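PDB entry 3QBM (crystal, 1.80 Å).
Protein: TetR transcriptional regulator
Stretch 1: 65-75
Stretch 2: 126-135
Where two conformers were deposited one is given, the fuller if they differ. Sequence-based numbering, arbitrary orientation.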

ATOM      1  N   LYS A  65     -15.123   7.596  -8.878  1.00 25.02           N
ATOM      2  CA  LYS A  65     -15.145   6.372  -9.667  1.00 25.00           C
ATOM      3  C   LYS A  65     -15.111   5.090  -8.796  1.00 28.20           C
ATOM      4  O   LYS A  65     -15.855   4.138  -9.020  1.00 28.84           O
ATOM      5  CB  LYS A  65     -13.951   6.371 -10.568  1.00 24.80           C
ATOM      6  CG  LYS A  65     -13.977   5.314 -11.636  1.00 37.29           C
ATOM      7  CD  LYS A  65     -13.731   5.953 -13.000  1.00 48.98           C
ATOM      8  CE  LYS A  65     -14.976   6.703 -13.453  1.00 52.20           C
ATOM      9  NZ  LYS A  65     -14.848   7.279 -14.812  1.00 57.34           N
ATOM     10  N   VAL A  66     -14.178   5.064  -7.861  1.00 25.86           N
ATOM     11  CA  VAL A  66     -14.101   4.007  -6.850  1.00 24.97           C
ATOM     12  C   VAL A  66     -15.472   3.832  -6.146  1.00 23.13           C
ATOM     13  O   VAL A  66     -15.950   2.715  -6.007  1.00 22.56           O
ATOM     14  CB  VAL A  66     -12.945   4.311  -5.868  1.00 23.92           C
ATOM     15  CG1 VAL A  66     -13.015   3.448  -4.643  1.00 19.73           C
ATOM     16  CG2 VAL A  66     -11.583   4.129  -6.581  1.00 21.32           C
ATOM     17  N   ARG A  67     -16.097   4.942  -5.770  1.00 25.15           N
ATOM     18  CA  ARG A  67     -17.389   4.966  -5.085  1.00 28.36           C
ATOM     19  C   ARG A  67     -18.468   4.274  -5.926  1.00 29.41           C
ATOM     20  O   ARG A  67     -19.213   3.464  -5.383  1.00 24.60           O
ATOM     21  CB  ARG A  67     -17.793   6.414  -4.762  1.00 30.20           C
ATOM     22  CG  ARG A  67     -19.013   6.610  -3.893  1.00 34.48           C
ATOM     23  CD  ARG A  67     -19.222   8.081  -3.528  1.00 39.70           C
ATOM     24  NE  ARG A  67     -18.067   8.595  -2.778  1.00 42.47           N
ATOM     25  CZ  ARG A  67     -17.220   9.558  -3.177  1.00 52.31           C
ATOM     26  NH1 ARG A  67     -17.375  10.209  -4.323  1.00 50.80           N
ATOM     27  NH2 ARG A  67     -16.204   9.903  -2.390  1.00 52.58           N
ATOM     28  N   GLU A  68     -18.550   4.605  -7.224  1.00 32.30           N
ATOM     29  CA  GLU A  68     -19.525   3.988  -8.168  1.00 35.43           C
ATOM     30  C   GLU A  68     -19.350   2.458  -8.251  1.00 32.92           C
ATOM     31  O   GLU A  68     -20.314   1.689  -8.301  1.00 32.12           O
ATOM     32  CB  GLU A  68     -19.362   4.576  -9.597  1.00 37.20           C
ATOM     33  CG  GLU A  68     -19.840   6.031  -9.775  1.00 45.52           C
ATOM     34  CD  GLU A  68     -19.464   6.701 -11.136  1.00 51.01           C
ATOM     35  OE1 GLU A  68     -18.670   6.153 -11.948  1.00 41.05           O
ATOM     36  OE2 GLU A  68     -19.969   7.824 -11.370  1.00 54.19           O
ATOM     37  N   ARG A  69     -18.097   2.048  -8.320  1.00 30.58           N
ATOM     38  CA  ARG A  69     -17.686   0.661  -8.418  1.00 29.45           C
ATOM     39  C   ARG A  69     -18.109  -0.137  -7.138  1.00 28.18           C
ATOM     40  O   ARG A  69     -18.638  -1.268  -7.221  1.00 24.87           O
ATOM     41  CB  ARG A  69     -16.176   0.693  -8.633  1.00 32.88           C
ATOM     42  CG  ARG A  69     -15.449  -0.583  -8.892  1.00 27.16           C
ATOM     43  CD  ARG A  69     -15.421  -0.997 -10.341  1.00 32.94           C
ATOM     44  NE  ARG A  69     -14.787  -2.316 -10.393  1.00 32.02           N
ATOM     45  CZ  ARG A  69     -13.600  -2.570 -10.917  1.00 20.40           C
ATOM     46  NH1 ARG A  69     -12.932  -1.606 -11.542  1.00 26.67           N
ATOM     47  NH2 ARG A  69     -13.112  -3.809 -10.881  1.00 21.94           N
ATOM     48  N   PHE A  70     -17.894   0.437  -5.953  1.00 23.60           N
ATOM     49  CA  PHE A  70     -18.418  -0.200  -4.731  1.00 21.02           C
ATOM     50  C   PHE A  70     -19.930  -0.189  -4.680  1.00 20.88           C
ATOM     51  O   PHE A  70     -20.559  -1.143  -4.263  1.00 22.39           O
ATOM     52  CB  PHE A  70     -17.834   0.430  -3.475  1.00 21.89           C
ATOM     53  CG  PHE A  70     -16.456  -0.062  -3.176  1.00 16.71           C
ATOM     54  CD1 PHE A  70     -16.262  -1.317  -2.602  1.00 13.99           C
ATOM     55  CD2 PHE A  70     -15.348   0.668  -3.537  1.00 19.67           C
ATOM     56  CE1 PHE A  70     -15.025  -1.793  -2.358  1.00 13.57           C
ATOM     57  CE2 PHE A  70     -14.083   0.183  -3.288  1.00 20.06           C
ATOM     58  CZ  PHE A  70     -13.916  -1.044  -2.709  1.00 18.38           C
ATOM     59  N   ALA A  71     -20.519   0.896  -5.131  1.00 22.19           N
ATOM     60  CA  ALA A  71     -21.964   1.018  -5.142  1.00 23.71           C
ATOM     61  C   ALA A  71     -22.652  -0.115  -5.920  1.00 22.66           C
ATOM     62  O   ALA A  71     -23.620  -0.674  -5.437  1.00 26.21           O
ATOM     63  CB  ALA A  71     -22.359   2.390  -5.705  1.00 28.31           C
ATOM     64  N   VAL A  72     -22.138  -0.447  -7.105  1.00 22.23           N
ATOM     65  CA  VAL A  72     -22.696  -1.472  -7.968  1.00 26.13           C
ATOM     66  C   VAL A  72     -22.372  -2.849  -7.343  1.00 24.64           C
ATOM     67  O   VAL A  72     -23.246  -3.723  -7.230  1.00 24.68           O
ATOM     68  CB  VAL A  72     -22.142  -1.343  -9.419  1.00 26.52           C
ATOM     69  CG1 VAL A  72     -22.595  -2.523 -10.311  1.00 30.28           C
ATOM     70  CG2 VAL A  72     -22.568   0.002 -10.048  1.00 30.12           C
ATOM     71  N   GLY A  73     -21.125  -3.014  -6.904  1.00 23.56           N
ATOM     72  CA  GLY A  73     -20.703  -4.252  -6.262  1.00 21.14           C
ATOM     73  C   GLY A  73     -21.498  -4.654  -5.032  1.00 22.55           C
ATOM     74  O   GLY A  73     -21.735  -5.852  -4.819  1.00 26.92           O
ATOM     75  N   LEU A  74     -21.946  -3.674  -4.245  1.00 21.24           N
ATOM     76  CA  LEU A  74     -22.605  -3.958  -2.971  1.00 23.38           C
ATOM     77  C   LEU A  74     -24.121  -3.991  -3.058  1.00 26.14           C
ATOM     78  O   LEU A  74     -24.793  -4.455  -2.126  1.00 24.88           O
ATOM     79  CB  LEU A  74     -22.154  -2.977  -1.881  1.00 22.35           C
ATOM     80  CG  LEU A  74     -20.922  -3.421  -1.073  1.00 24.80           C
ATOM     81  CD1 LEU A  74     -19.782  -3.849  -1.933  1.00 25.03           C
ATOM     82  CD2 LEU A  74     -20.515  -2.338  -0.084  1.00 29.31           C
ATOM     83  N   ALA A  75     -24.652  -3.544  -4.184  1.00 24.73           N
ATOM     84  CA  ALA A  75     -26.086  -3.411  -4.337  1.00 25.77           C
ATOM     85  C   ALA A  75     -26.797  -4.747  -4.479  1.00 23.50           C
ATOM     86  O   ALA A  75     -26.341  -5.654  -5.182  1.00 22.41           O
ATOM     87  CB  ALA A  75     -26.412  -2.537  -5.545  1.00 25.02           C
TER
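Stretch 2 126-135: AVIDEWRETI

Stretch 2 is helical throughout, part of a longer helix that begins before Ala126 and runs on past Ile135. It lies alongside the helix of stretch 1 and points nearly the same way: the N-to-C directions differ by only 14°, so the two are close to parallel. The axes come no nearer than 11.8 Å, and side chains fill the space between the helices. In register, Arg67 CA lies 8.5 Å from Val127 CA and Leu74 CA 10.0 Å from Thr134 CA. Together the two stretches bury a modest 268 Å².

Trp131 covers the most surface. Its CA-to-CB bond points sideways, but with chi1 in the m well the indole reaches across to the first helix, where its breadth lets it touch two residues of stretch 1 at once. There it meets Val66 and Phe70, residues one helical turn apart whose CA-to-CB bonds both point toward stretch 2. Val66 CG1 approaches the edge of the indole, near its plane, at 3.8 Å from Trp131 CZ2; the compact branched side chain offers a methyl group at this distance. The Phe70 ring lies obliquely to the indole, its plane at 54° to that of the five-membered ring and the two centroids 4.8 Å apart. Phe70 CE2 comes within 3.7 Å of Trp131 NE1. All three residues are buried, as suits a cluster of apolar and aromatic groups.

Arg67 and Glu130 cover the next largest areas and form a salt bridge beside this cluster. The CA-to-CB bond of Arg67 points sideways, yet its long chain, with chi1 and chi2 both t, brings the guanidinium to the carboxylate of Glu130, whose own CA-to-CB bond points toward stretch 1. The match is bidentate: Arg67 NE donates to Glu130 OE2 at 2.9 Å and Arg67 NH2 to Glu130 OE1 at 2.6 Å, both nearly linear. Two parallel donors facing two carboxylate oxygens explain why this pairing of residue types fits so well. Both residues are partly exposed, and their extended chains carry the charged groups to each other. The same Arg67 NH2 also passes 4.5 Å from Val127 CG2, one turn before Trp131.

Toward the C-terminal end the contact closes with a smaller pair. Leu74 CD2 packs 3.8 Å from Thr134 CG2, methyl against methyl. Threonine suits this partly exposed place, since it presents a methyl to the leucine while also carrying a hydroxyl.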

ATOM      1  N   ALA A 126     -10.782  10.667   3.926  1.00 19.65           N
ATOM      2  CA  ALA A 126     -12.235  10.739   3.741  1.00 19.00           C
ATOM      3  C   ALA A 126     -12.772   9.485   3.001  1.00 20.53           C
ATOM      4  O   ALA A 126     -13.814   8.932   3.385  1.00 19.29           O
ATOM      5  CB  ALA A 126     -12.606  12.028   3.012  1.00 20.90           C
ATOM      6  N   VAL A 127     -12.057   9.006   1.988  1.00 17.58           N
ATOM      7  CA  VAL A 127     -12.482   7.780   1.298  1.00 19.58           C
ATOM      8  C   VAL A 127     -12.417   6.565   2.210  1.00 18.61           C
ATOM      9  O   VAL A 127     -13.392   5.786   2.267  1.00 17.09           O
ATOM     10  CB  VAL A 127     -11.771   7.501  -0.036  1.00 20.23           C
ATOM     11  CG1 VAL A 127     -12.171   6.074  -0.578  1.00 17.79           C
ATOM     12  CG2 VAL A 127     -12.105   8.624  -1.051  1.00 20.35           C
ATOM     13  N   ILE A 128     -11.308   6.406   2.929  1.00 18.53           N
ATOM     14  CA  ILE A 128     -11.158   5.308   3.884  1.00 17.07           C
ATOM     15  C   ILE A 128     -12.283   5.399   4.935  1.00 18.54           C
ATOM     16  O   ILE A 128     -12.868   4.399   5.290  1.00 14.01           O
ATOM     17  CB  ILE A 128      -9.779   5.317   4.534  1.00 17.73           C
ATOM     18  CG1 ILE A 128      -8.700   4.968   3.468  1.00 17.99           C
ATOM     19  CG2 ILE A 128      -9.703   4.377   5.733  1.00 14.55           C
ATOM     20  CD1 ILE A 128      -7.332   5.398   3.868  1.00 23.87           C
ATOM     21  N   ASP A 129     -12.602   6.607   5.400  1.00 17.22           N
ATOM     22  CA  ASP A 129     -13.699   6.780   6.358  1.00 19.25           C
ATOM     23  C   ASP A 129     -15.070   6.428   5.791  1.00 18.21           C
ATOM     24  O   ASP A 129     -15.922   5.945   6.522  1.00 19.44           O
ATOM     25  CB  ASP A 129     -13.660   8.163   7.018  1.00 16.70           C
ATOM     26  CG  ASP A 129     -12.511   8.290   8.015  1.00 24.43           C
ATOM     27  OD1 ASP A 129     -11.888   7.263   8.364  1.00 21.67           O
ATOM     28  OD2 ASP A 129     -12.201   9.417   8.440  1.00 23.42           O
ATOM     29  N   GLU A 130     -15.278   6.609   4.492  1.00 16.94           N
ATOM     30  CA  GLU A 130     -16.545   6.173   3.863  0.60 19.01           C
ATOM     31  C   GLU A 130     -16.634   4.653   3.912  1.00 16.44           C
ATOM     32  O   GLU A 130     -17.685   4.099   4.250  1.00 16.59           O
ATOM     33  CB  GLU A 130     -16.664   6.565   2.392  0.60 17.84           C
ATOM     34  CG  GLU A 130     -16.585   8.011   2.039  0.60 24.05           C
ATOM     35  CD  GLU A 130     -16.716   8.185   0.536  0.60 28.48           C
ATOM     36  OE1 GLU A 130     -15.752   8.656  -0.107  0.60 35.05           O
ATOM     37  OE2 GLU A 130     -17.766   7.788  -0.020  0.60 22.52           O
ATOM     38  N   TRP A 131     -15.540   3.966   3.528  1.00 17.13           N
ATOM     39  CA  TRP A 131     -15.497   2.487   3.595  1.00 15.42           C
ATOM     40  C   TRP A 131     -15.766   1.984   5.024  1.00 15.62           C
ATOM     41  O   TRP A 131     -16.511   1.042   5.240  1.00 18.90           O
ATOM     42  CB  TRP A 131     -14.124   1.935   3.118  1.00 14.87           C
ATOM     43  CG  TRP A 131     -13.808   2.223   1.685  1.00 13.58           C
ATOM     44  CD1 TRP A 131     -14.696   2.514   0.674  1.00 18.95           C
ATOM     45  CD2 TRP A 131     -12.519   2.150   1.068  1.00 13.70           C
ATOM     46  NE1 TRP A 131     -14.026   2.671  -0.505  1.00 20.93           N
ATOM     47  CE2 TRP A 131     -12.692   2.431  -0.299  1.00 19.95           C
ATOM     48  CE3 TRP A 131     -11.238   1.860   1.539  1.00 16.26           C
ATOM     49  CZ2 TRP A 131     -11.623   2.470  -1.201  1.00 19.51           C
ATOM     50  CZ3 TRP A 131     -10.171   1.918   0.652  1.00 15.96           C
ATOM     51  CH2 TRP A 131     -10.383   2.217  -0.716  1.00 17.14           C
ATOM     52  N   ARG A 132     -15.121   2.603   5.996  1.00 13.66           N
ATOM     53  CA  ARG A 132     -15.328   2.251   7.388  1.00 15.52           C
ATOM     54  C   ARG A 132     -16.801   2.451   7.819  1.00 16.12           C
ATOM     55  O   ARG A 132     -17.380   1.591   8.512  1.00 16.02           O
ATOM     56  CB  ARG A 132     -14.413   3.110   8.279  1.00 15.31           C
ATOM     57  CG  ARG A 132     -12.980   2.767   8.155  1.00 15.94           C
ATOM     58  CD  ARG A 132     -12.073   3.777   8.807  1.00 14.64           C
ATOM     59  NE  ARG A 132     -12.045   3.673  10.261  1.00 15.74           N
ATOM     60  CZ  ARG A 132     -11.388   4.525  11.046  1.00 20.87           C
ATOM     61  NH1 ARG A 132     -10.702   5.559  10.531  1.00 22.78           N
ATOM     62  NH2 ARG A 132     -11.381   4.326  12.352  1.00 20.59           N
ATOM     63  N   GLU A 133     -17.382   3.582   7.434  1.00 16.24           N
ATOM     64  CA  GLU A 133     -18.798   3.832   7.734  1.00 19.38           C
ATOM     65  C   GLU A 133     -19.710   2.774   7.064  1.00 19.36           C
ATOM     66  O   GLU A 133     -20.666   2.315   7.672  1.00 16.27           O
ATOM     67  CB  GLU A 133     -19.222   5.233   7.309  1.00 21.33           C
ATOM     68  CG  GLU A 133     -20.629   5.654   7.802  1.00 30.56           C
ATOM     69  CD  GLU A 133     -20.683   6.045   9.304  1.00 47.73           C
ATOM     70  OE1 GLU A 133     -20.415   5.194  10.190  1.00 45.67           O
ATOM     71  OE2 GLU A 133     -21.022   7.225   9.598  1.00 55.55           O
ATOM     72  N   THR A 134     -19.412   2.425   5.812  1.00 17.16           N
ATOM     73  CA  THR A 134     -20.154   1.375   5.071  1.00 17.99           C
ATOM     74  C   THR A 134     -20.164   0.043   5.793  1.00 17.65           C
ATOM     75  O   THR A 134     -21.215  -0.569   6.003  1.00 15.59           O
ATOM     76  CB  THR A 134     -19.582   1.207   3.634  1.00 18.81           C
ATOM     77  OG1 THR A 134     -19.927   2.387   2.917  1.00 20.05           O
ATOM     78  CG2 THR A 134     -20.204  -0.014   2.880  1.00 18.49           C
ATOM     79  N   ILE A 135     -18.983  -0.387   6.187  1.00 15.09           N
ATOM     80  CA  ILE A 135     -18.820  -1.648   6.887  0.50 16.10           C
ATOM     81  C   ILE A 135     -19.478  -1.556   8.295  1.00 15.40           C
ATOM     82  O   ILE A 135     -20.151  -2.487   8.708  1.00 15.33           O
ATOM     83  CB  ILE A 135     -17.306  -2.065   6.865  0.50 16.03           C
ATOM     84  CG1 ILE A 135     -16.839  -2.253   5.413  0.50 17.11           C
ATOM     85  CG2 ILE A 135     -17.055  -3.344   7.684  0.50 16.00           C
ATOM     86  CD1 ILE A 135     -15.327  -2.417   5.225  0.50 16.78           C
TER